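PDB 5X7V: nucleosome assembly protein from Plasmodium falciparum, which belongs to the nucleosome assembly protein family of histone chaperones and probably binds histones to assist nucleosome assembly. Local coordinates for residues 60-65 / 170-175; 67-72 / 155-160; 51-56 / 72-77. One frame throughout, in Å; residues are numbered along the deposited sequence.

Three contacts in one NAP-family domain illustrate how chemistry can follow position in a fold. Interactions 2 and 3 are largely buried and share helix 68-73, with I72 common to both segment pairs; interaction 1 is partly buried and joins a loop to the start of helix 172-180. Only interaction 2 has hydrogen bonds between its segments, through a buried aspartate, whereas interactions 1 and 3 rest mainly on apolar contacts. The three adjoin: W155 of interaction 2 packs on P170 and V172 of interaction 1, and F158 and I157 reach L73 and L56 of interaction 3. L62 of interaction 1 also lies against the backbone of L56.

Interaction 1 of 3, residues 60-65 / 170-175; sequences PALSDI and PDVGEL
A61 and L62, in the loop between helices 51-56 and 68-73, pack on P170, V172 and L175, an apolar contact between a loop and the residues that lead into helix 172-180 and form its first turn. L62 carries much of it through one methyl. Its CG stands beside the backbone N, anti to the carbonyl carbon (chi1 -60°). The two leucines meet tip to tip, with L62 CD2 3.8 Å from L175 CD1. The same L62 methyl touches V172 CG2 at 4.0 Å, where the side chains cross at about a right angle, and it lies 4.2 Å from P170 CB. A61 adds a second approach to L175, its CB 3.7 Å from L175 CD1, so that this one methyl meets both loop residues.

Within the alpha+beta (earmuff) domain of the NAP fold, helix 172-180 begins just after D171, its N-cap, whose OD1 accepts a weak bond from E174 N at 3.3 Å, while L175 N donates to D171 O. D171 starts away from the loop, and P170, V172 and L175 meet it. P170 also comes up against the backbone, with its CG 3.6 Å from A61 O. In the surrounding fold, W155 lies against L62, P170 and V172 alike, bringing a third part of the chain into the contact.

Interaction 2 of 3, residues 67-72 / 155-160; sequences PEDIDI and WSIFEW
D69 and S156 open the polar group of this contact, in which a single carboxylate uses both oxygens to hold the opposite segment. S156 OG donates to D69 OD1 at 2.6 Å, on the syn lone pair. The backbone N of I157 donates to D69 OD2 at 2.8 Å, also from the syn side but 35° out of the carboxylate plane, and with an N-H...O angle of 153°. These two bonds fix the rotation of the carboxylate, and two donors would be expected to favour its charged form. A second carboxylate works within the 155-160 segment: S156 N points almost straight (178°) at E159 OE2, on its anti lone pair. S156 is thus held from two sides, by D69 at its hydroxyl and by E159 at its backbone.

The second group is formed by the contacts of the F158 ring. Its edge atom CD2 lies 3.5 Å from D69 OD1, near the ring plane. I72 CG2 comes obliquely to the far end of the ring, 3.5 Å from F158 CZ, and I157 CG2 sits over one face toward its rim. Beyond the two segments, W131 meets F158 edge-to-face, and F97 of strand 91-97 touches both I72 and F158.

Within the alpha+beta (earmuff) domain of the NAP fold, a carboxylate from helix 68-73 thus accepts from the first amide of the 3-10 segment 157-160 and from the preceding serine hydroxyl, a capping-like interaction made by a residue distant in sequence.

Interaction 3 of 3, residues 51-56 / 72-77; sequences FWANTL and ILNHLV
W52, A53 and L56 of helix 51-56 pack against L73, N74 and L76, a buried contact in the NAP alpha+beta domain between a short helix and the turn that carries the chain from helix 68-73 into strand 76-82, an outermost strand of the antiparallel sheet within this chain. That turn is a type I beta turn from L73 to L76, closed by L76 N donating to L73 O at 2.9 Å, and it presents both leucines to the helix. A53 marks the close approach: its small CB lies 3.9 Å from L73 CB and 3.8 Å from L73 O. N74 sets off away from the helix, yet its OD1 ends 3.4 Å from A53 CB.

The larger side chains flank this point. W52 meets the strand residue through its CB, 3.8 Å from L76 CD2. L76 CG, anti to the backbone N (chi1 -173°), lies 4.2 Å from W52 CB. Separately, L76 O lies at the edge of the indole, near its plane. On the next turn of the helix L56 CD1 comes 4.1 Å from L73 CD2, the two leucines crossing at about a right angle, and it lies 4.5 Å from L76 CD2.

L76 also packs on F95 and F97 of strand 91-97, which continues the apolar layer into the sheet. The F51 ring meets Y188 and F5 of the second subunit. With no hydrogen bond between the two segments, the contact rests mainly on apolar side chains, with L73 O and N74 OD1 against A53 CB, and the burial of its leucines is consistent with hydrophobic association holding the helix to the turn.

Interaction 1 of 3, residues 60-65 / 170-175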
loop_
_atom_site.group_PDB
_atom_site.type_symbol
_atom_site.label_atom_id
_atom_site.label_comp_id
_atom_site.label_asym_id
_atom_site.label_seq_id
_atom_site.Cartn_x
_atom_site.Cartn_y
_atom_site.Cartn_z
ATOM N N PRO A 60 -10.792 -8.809 11.166
ATOM C CA PRO A 60 -10.157 -8.852 12.489
ATOM C C PRO A 60 -10.250 -7.553 13.304
ATOM O O PRO A 60 -10.592 -7.596 14.488
ATOM C CB PRO A 60 -8.711 -9.189 12.144
ATOM C CG PRO A 60 -8.830 -10.102 10.964
ATOM C CD PRO A 60 -10.090 -9.689 10.205
ATOM N N ALA A 61 -9.995 -6.409 12.677
ATOM C CA ALA A 61 -9.944 -5.146 13.430
ATOM C C ALA A 61 -11.318 -4.641 13.846
ATOM O O ALA A 61 -11.426 -3.650 14.583
ATOM C CB ALA A 61 -9.227 -4.073 12.622
ATOM N N LEU A 62 -12.367 -5.301 13.372
ATOM C CA LEU A 62 -13.711 -4.825 13.639
ATOM C C LEU A 62 -14.501 -5.876 14.353
ATOM O O LEU A 62 -15.645 -5.648 14.720
ATOM C CB LEU A 62 -14.428 -4.433 12.350
ATOM C CG LEU A 62 -13.789 -3.326 11.518
ATOM C CD1 LEU A 62 -14.740 -2.929 10.396
ATOM C CD2 LEU A 62 -13.429 -2.158 12.396
ATOM N N SER A 63 -13.895 -7.037 14.542
ATOM C CA SER A 63 -14.633 -8.192 15.043
ATOM C C SER A 63 -15.137 -7.978 16.474
ATOM O O SER A 63 -16.160 -8.546 16.872
ATOM C CB SER A 63 -13.758 -9.431 14.982
ATOM O OG SER A 63 -12.652 -9.257 15.852
ATOM N N ASP A 64 -14.423 -7.154 17.241
ATOM C CA ASP A 64 -14.766 -6.960 18.644
ATOM C C ASP A 64 -15.423 -5.611 18.867
ATOM O O ASP A 64 -14.991 -4.814 19.697
ATOM C CB ASP A 64 -13.533 -7.132 19.538
ATOM C CG ASP A 64 -13.438 -8.554 20.133
ATOM O OD1 ASP A 64 -13.895 -9.531 19.472
ATOM O OD2 ASP A 64 -12.930 -8.696 21.274
ATOM N N ILE A 65 -16.484 -5.381 18.101
ATOM C CA ILE A 65 -17.388 -4.250 18.291
ATOM C C ILE A 65 -18.609 -4.697 19.093
ATOM O O ILE A 65 -18.970 -5.876 19.100
ATOM C CB ILE A 65 -17.844 -3.657 16.948
ATOM C CG1 ILE A 65 -18.416 -4.761 16.058
ATOM C CG2 ILE A 65 -16.696 -2.921 16.265
ATOM C CD1 ILE A 65 -18.851 -4.285 14.721
ATOM N N PRO A 170 -9.486 1.757 15.581
ATOM C CA PRO A 170 -9.477 1.291 14.187
ATOM C C PRO A 170 -10.007 2.281 13.147
ATOM O O PRO A 170 -11.142 2.738 13.216
ATOM C CB PRO A 170 -10.373 0.051 14.240
ATOM C CG PRO A 170 -10.152 -0.488 15.586
ATOM C CD PRO A 170 -9.994 0.708 16.486
ATOM N N ASP A 171 -9.152 2.597 12.184
ATOM C CA ASP A 171 -9.539 3.387 11.025
ATOM C C ASP A 171 -10.467 2.593 10.090
ATOM O O ASP A 171 -10.001 1.903 9.172
ATOM C CB ASP A 171 -8.291 3.834 10.274
ATOM C CG ASP A 171 -8.527 5.075 9.454
ATOM O OD1 ASP A 171 -9.708 5.348 9.127
ATOM O OD2 ASP A 171 -7.531 5.780 9.153
ATOM N N VAL A 172 -11.773 2.691 10.348
ATOM C CA VAL A 172 -12.796 1.963 9.587
ATOM C C VAL A 172 -12.755 2.409 8.138
ATOM O O VAL A 172 -12.958 1.613 7.223
ATOM C CB VAL A 172 -14.224 2.173 10.166
ATOM C CG1 VAL A 172 -15.263 1.471 9.311
ATOM C CG2 VAL A 172 -14.298 1.667 11.587
ATOM N N GLY A 173 -12.454 3.688 7.946
ATOM C CA GLY A 173 -12.215 4.233 6.624
ATOM C C GLY A 173 -11.112 3.529 5.865
ATOM O O GLY A 173 -11.321 3.081 4.742
ATOM N N GLU A 174 -9.942 3.408 6.481
ATOM C CA GLU A 174 -8.788 2.867 5.783
ATOM C C GLU A 174 -8.917 1.390 5.561
ATOM O O GLU A 174 -8.541 0.902 4.512
ATOM C CB GLU A 174 -7.503 3.157 6.542
ATOM C CG GLU A 174 -6.976 4.550 6.291
ATOM C CD GLU A 174 -6.772 4.857 4.816
ATOM O OE1 GLU A 174 -5.927 4.179 4.194
ATOM O OE2 GLU A 174 -7.454 5.770 4.290
ATOM N N LEU A 175 -9.430 0.673 6.552
ATOM C CA LEU A 175 -9.634 -0.758 6.398
ATOM C C LEU A 175 -10.608 -1.005 5.258
ATOM O O LEU A 175 -10.419 -1.926 4.480
ATOM C CB LEU A 175 -10.168 -1.400 7.678
ATOM C CG LEU A 175 -9.505 -1.187 9.035
ATOM C CD1 LEU A 175 -10.445 -1.736 10.075
ATOM C CD2 LEU A 175 -8.132 -1.842 9.150
#

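Interaction 2 of 3, residues 67-72 / 155-160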
loop_
_atom_site.group_PDB
_atom_site.type_symbol
_atom_site.label_atom_id
_atom_site.label_comp_id
_atom_site.label_asym_id
_atom_site.label_seq_id
_atom_site.Cartn_x
_atom_site.Cartn_y
_atom_site.Cartn_z
ATOM N N PRO A 67 -22.169 -5.665 20.510
ATOM C CA PRO A 67 -23.203 -6.372 19.753
ATOM C C PRO A 67 -24.266 -5.410 19.261
ATOM O O PRO A 67 -24.934 -5.653 18.256
ATOM C CB PRO A 67 -23.773 -7.364 20.777
ATOM C CG PRO A 67 -22.640 -7.577 21.730
ATOM C CD PRO A 67 -22.027 -6.209 21.870
ATOM N N GLU A 68 -24.402 -4.305 19.975
ATOM C CA GLU A 68 -25.421 -3.330 19.663
ATOM C C GLU A 68 -25.183 -2.760 18.279
ATOM O O GLU A 68 -26.128 -2.486 17.546
ATOM C CB GLU A 68 -25.436 -2.228 20.712
ATOM C CG GLU A 68 -26.101 -2.658 21.998
ATOM C CD GLU A 68 -25.198 -3.523 22.875
ATOM O OE1 GLU A 68 -24.101 -3.054 23.257
ATOM O OE2 GLU A 68 -25.585 -4.675 23.190
ATOM N N ASP A 69 -23.915 -2.609 17.921
ATOM C CA ASP A 69 -23.564 -2.106 16.611
ATOM C C ASP A 69 -24.301 -2.832 15.503
ATOM O O ASP A 69 -24.632 -2.230 14.469
ATOM C CB ASP A 69 -22.066 -2.231 16.383
ATOM C CG ASP A 69 -21.302 -1.088 16.974
ATOM O OD1 ASP A 69 -21.936 -0.079 17.356
ATOM O OD2 ASP A 69 -20.064 -1.186 17.030
ATOM N N ILE A 70 -24.566 -4.115 15.741
ATOM C CA ILE A 70 -25.076 -5.001 14.711
ATOM C C ILE A 70 -26.513 -4.664 14.437
ATOM O O ILE A 70 -26.973 -4.786 13.301
ATOM C CB ILE A 70 -24.957 -6.483 15.111
ATOM C CG1 ILE A 70 -23.512 -6.838 15.430
ATOM C CG2 ILE A 70 -25.443 -7.392 14.003
ATOM C CD1 ILE A 70 -23.342 -8.281 15.777
ATOM N N ASP A 71 -27.214 -4.221 15.477
ATOM C CA ASP A 71 -28.643 -3.890 15.365
ATOM C C ASP A 71 -28.905 -2.815 14.328
ATOM O O ASP A 71 -29.847 -2.920 13.552
ATOM C CB ASP A 71 -29.219 -3.443 16.717
ATOM C CG ASP A 71 -29.621 -4.611 17.594
ATOM O OD1 ASP A 71 -30.160 -5.596 17.030
ATOM O OD2 ASP A 71 -29.393 -4.546 18.832
ATOM N N ILE A 72 -28.061 -1.789 14.322
ATOM C CA ILE A 72 -28.125 -0.727 13.322
ATOM C C ILE A 72 -27.529 -1.194 11.983
ATOM O O ILE A 72 -28.180 -1.114 10.944
ATOM C CB ILE A 72 -27.380 0.546 13.806
ATOM C CG1 ILE A 72 -27.996 1.094 15.105
ATOM C CG2 ILE A 72 -27.446 1.624 12.741
ATOM C CD1 ILE A 72 -27.270 0.725 16.359
ATOM N N TRP A 155 -15.378 -1.350 21.442
ATOM C CA TRP A 155 -15.697 0.018 21.044
ATOM C C TRP A 155 -16.884 -0.064 20.117
ATOM O O TRP A 155 -17.282 -1.172 19.736
ATOM C CB TRP A 155 -14.519 0.660 20.323
ATOM C CG TRP A 155 -14.177 -0.089 19.055
ATOM C CD1 TRP A 155 -13.860 -1.416 18.950
ATOM C CD2 TRP A 155 -14.136 0.435 17.725
ATOM N NE1 TRP A 155 -13.617 -1.744 17.644
ATOM C CE2 TRP A 155 -13.778 -0.625 16.867
ATOM C CE3 TRP A 155 -14.365 1.700 17.172
ATOM C CZ2 TRP A 155 -13.647 -0.469 15.492
ATOM C CZ3 TRP A 155 -14.224 1.863 15.803
ATOM C CH2 TRP A 155 -13.872 0.780 14.977
ATOM N N SER A 156 -17.429 1.081 19.714
ATOM C CA SER A 156 -18.505 1.088 18.712
ATOM C C SER A 156 -18.034 1.620 17.354
ATOM O O SER A 156 -17.495 2.719 17.259
ATOM C CB SER A 156 -19.677 1.922 19.205
ATOM O OG SER A 156 -20.681 2.042 18.223
ATOM N N ILE A 157 -18.245 0.839 16.300
ATOM C CA ILE A 157 -17.882 1.250 14.944
ATOM C C ILE A 157 -18.383 2.651 14.589
ATOM O O ILE A 157 -17.738 3.371 13.843
ATOM C CB ILE A 157 -18.418 0.249 13.902
ATOM C CG1 ILE A 157 -17.740 0.459 12.548
ATOM C CG2 ILE A 157 -19.933 0.330 13.788
ATOM C CD1 ILE A 157 -17.808 -0.756 11.631
ATOM N N PHE A 158 -19.513 3.048 15.154
ATOM C CA PHE A 158 -20.088 4.340 14.873
ATOM C C PHE A 158 -19.337 5.453 15.566
ATOM O O PHE A 158 -19.636 6.619 15.333
ATOM C CB PHE A 158 -21.545 4.377 15.283
ATOM C CG PHE A 158 -22.404 3.489 14.468
ATOM C CD1 PHE A 158 -22.740 3.844 13.181
ATOM C CD2 PHE A 158 -22.884 2.296 14.982
ATOM C CE1 PHE A 158 -23.515 3.034 12.413
ATOM C CE2 PHE A 158 -23.669 1.487 14.223
ATOM C CZ PHE A 158 -23.983 1.865 12.926
ATOM N N GLU A 159 -18.359 5.104 16.402
ATOM C CA GLU A 159 -17.418 6.097 16.929
ATOM C C GLU A 159 -16.485 6.624 15.847
ATOM O O GLU A 159 -15.762 7.600 16.060
ATOM C CB GLU A 159 -16.574 5.525 18.064
ATOM C CG GLU A 159 -17.368 5.129 19.271
ATOM C CD GLU A 159 -16.478 4.859 20.448
ATOM O OE1 GLU A 159 -15.776 5.816 20.861
ATOM O OE2 GLU A 159 -16.472 3.706 20.946
ATOM N N TRP A 160 -16.489 5.957 14.695
ATOM C CA TRP A 160 -15.661 6.363 13.580
ATOM C C TRP A 160 -16.186 7.646 12.936
ATOM O O TRP A 160 -15.448 8.341 12.238
ATOM C CB TRP A 160 -15.563 5.241 12.545
ATOM C CG TRP A 160 -14.704 5.659 11.390
ATOM C CD1 TRP A 160 -13.368 5.928 11.426
ATOM C CD2 TRP A 160 -15.122 5.887 10.046
ATOM N NE1 TRP A 160 -12.928 6.307 10.188
ATOM C CE2 TRP A 160 -13.986 6.291 9.321
ATOM C CE3 TRP A 160 -16.344 5.785 9.382
ATOM C CZ2 TRP A 160 -14.040 6.604 7.965
ATOM C CZ3 TRP A 160 -16.391 6.089 8.027
ATOM C CH2 TRP A 160 -15.248 6.490 7.338
#

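Interaction 3 of 3, residues 51-56 / 72-77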
loop_
_atom_site.group_PDB
_atom_site.type_symbol
_atom_site.label_atom_id
_atom_site.label_comp_id
_atom_site.label_asym_id
_atom_site.label_seq_id
_atom_site.Cartn_x
_atom_site.Cartn_y
_atom_site.Cartn_z
ATOM N N PHE A 51 -26.042 -8.070 4.790
ATOM C CA PHE A 51 -24.726 -8.316 4.205
ATOM C C PHE A 51 -23.601 -7.508 4.837
ATOM O O PHE A 51 -22.571 -8.070 5.177
ATOM C CB PHE A 51 -24.746 -8.039 2.695
ATOM C CG PHE A 51 -23.372 -8.043 2.052
ATOM C CD1 PHE A 51 -22.864 -9.188 1.493
ATOM C CD2 PHE A 51 -22.592 -6.889 2.011
ATOM C CE1 PHE A 51 -21.617 -9.192 0.920
ATOM C CE2 PHE A 51 -21.344 -6.898 1.444
ATOM C CZ PHE A 51 -20.862 -8.054 0.900
ATOM N N TRP A 52 -23.740 -6.196 4.962
ATOM C CA TRP A 52 -22.588 -5.453 5.456
ATOM C C TRP A 52 -22.351 -5.767 6.908
ATOM O O TRP A 52 -21.207 -5.887 7.310
ATOM C CB TRP A 52 -22.730 -3.943 5.241
ATOM C CG TRP A 52 -22.432 -3.564 3.812
ATOM C CD1 TRP A 52 -23.320 -3.124 2.881
ATOM C CD2 TRP A 52 -21.162 -3.645 3.154
ATOM N NE1 TRP A 52 -22.687 -2.915 1.684
ATOM C CE2 TRP A 52 -21.362 -3.232 1.818
ATOM C CE3 TRP A 52 -19.880 -4.032 3.558
ATOM C CZ2 TRP A 52 -20.312 -3.180 0.878
ATOM C CZ3 TRP A 52 -18.841 -3.990 2.621
ATOM C CH2 TRP A 52 -19.069 -3.559 1.296
ATOM N N ALA A 53 -23.414 -5.948 7.683
ATOM C CA ALA A 53 -23.271 -6.301 9.092
ATOM C C ALA A 53 -22.373 -7.512 9.245
ATOM O O ALA A 53 -21.409 -7.490 9.995
ATOM C CB ALA A 53 -24.626 -6.565 9.723
ATOM N N ASN A 54 -22.680 -8.559 8.496
ATOM C CA ASN A 54 -21.911 -9.785 8.522
ATOM C C ASN A 54 -20.614 -9.724 7.751
ATOM O O ASN A 54 -19.799 -10.622 7.870
ATOM C CB ASN A 54 -22.743 -10.921 7.968
ATOM C CG ASN A 54 -23.901 -11.241 8.829
ATOM O OD1 ASN A 54 -23.744 -11.861 9.865
ATOM N ND2 ASN A 54 -25.082 -10.808 8.424
ATOM N N THR A 55 -20.418 -8.697 6.941
ATOM C CA THR A 55 -19.134 -8.538 6.294
ATOM C C THR A 55 -18.147 -7.833 7.198
ATOM O O THR A 55 -17.101 -8.386 7.510
ATOM C CB THR A 55 -19.242 -7.763 5.029
ATOM O OG1 THR A 55 -20.134 -8.445 4.160
ATOM C CG2 THR A 55 -17.900 -7.686 4.373
ATOM N N LEU A 56 -18.488 -6.618 7.620
ATOM C CA LEU A 56 -17.575 -5.766 8.378
ATOM C C LEU A 56 -16.892 -6.458 9.553
ATOM O O LEU A 56 -15.679 -6.386 9.705
ATOM C CB LEU A 56 -18.319 -4.539 8.882
ATOM C CG LEU A 56 -18.789 -3.616 7.777
ATOM C CD1 LEU A 56 -19.585 -2.470 8.352
ATOM C CD2 LEU A 56 -17.604 -3.107 7.007
ATOM N N ILE A 72 -28.061 -1.789 14.322
ATOM C CA ILE A 72 -28.125 -0.727 13.322
ATOM C C ILE A 72 -27.529 -1.194 11.983
ATOM O O ILE A 72 -28.180 -1.114 10.944
ATOM C CB ILE A 72 -27.380 0.546 13.806
ATOM C CG1 ILE A 72 -27.996 1.094 15.105
ATOM C CG2 ILE A 72 -27.446 1.624 12.741
ATOM C CD1 ILE A 72 -27.270 0.725 16.359
ATOM N N LEU A 73 -26.312 -1.727 12.029
ATOM C CA LEU A 73 -25.646 -2.241 10.833
ATOM C C LEU A 73 -26.492 -3.222 10.035
ATOM O O LEU A 73 -26.341 -3.320 8.814
ATOM C CB LEU A 73 -24.309 -2.914 11.184
ATOM C CG LEU A 73 -23.093 -2.038 11.544
ATOM C CD1 LEU A 73 -21.861 -2.894 11.810
ATOM C CD2 LEU A 73 -22.801 -0.989 10.503
ATOM N N ASN A 74 -27.381 -3.943 10.712
ATOM C CA ASN A 74 -28.298 -4.869 10.038
ATOM C C ASN A 74 -29.284 -4.194 9.086
ATOM O O ASN A 74 -30.057 -4.859 8.406
ATOM C CB ASN A 74 -29.065 -5.673 11.075
ATOM C CG ASN A 74 -28.425 -7.018 11.358
ATOM O OD1 ASN A 74 -27.791 -7.607 10.474
ATOM N ND2 ASN A 74 -28.601 -7.520 12.582
ATOM N N HIS A 75 -29.249 -2.862 9.060
ATOM C CA HIS A 75 -30.086 -2.047 8.175
ATOM C C HIS A 75 -29.202 -1.143 7.314
ATOM O O HIS A 75 -29.663 -0.182 6.718
ATOM C CB HIS A 75 -31.089 -1.219 8.987
ATOM C CG HIS A 75 -31.862 -2.029 9.984
ATOM N ND1 HIS A 75 -33.012 -2.713 9.661
ATOM C CD2 HIS A 75 -31.614 -2.302 11.286
ATOM C CE1 HIS A 75 -33.456 -3.356 10.730
ATOM N NE2 HIS A 75 -32.624 -3.125 11.726
ATOM N N LEU A 76 -27.916 -1.457 7.267
ATOM C CA LEU A 76 -27.022 -0.802 6.324
ATOM C C LEU A 76 -27.337 -1.400 4.951
ATOM O O LEU A 76 -26.912 -2.512 4.635
ATOM C CB LEU A 76 -25.545 -0.998 6.719
ATOM C CG LEU A 76 -24.481 -0.235 5.917
ATOM C CD1 LEU A 76 -24.866 1.203 5.868
ATOM C CD2 LEU A 76 -23.071 -0.346 6.493
ATOM N N VAL A 77 -28.117 -0.670 4.155
ATOM C CA VAL A 77 -28.530 -1.153 2.853
ATOM C C VAL A 77 -27.440 -0.852 1.817
ATOM O O VAL A 77 -27.386 -1.504 0.777
ATOM C CB VAL A 77 -29.886 -0.520 2.381
ATOM C CG1 VAL A 77 -30.996 -0.789 3.348
ATOM C CG2 VAL A 77 -29.758 0.959 2.178
#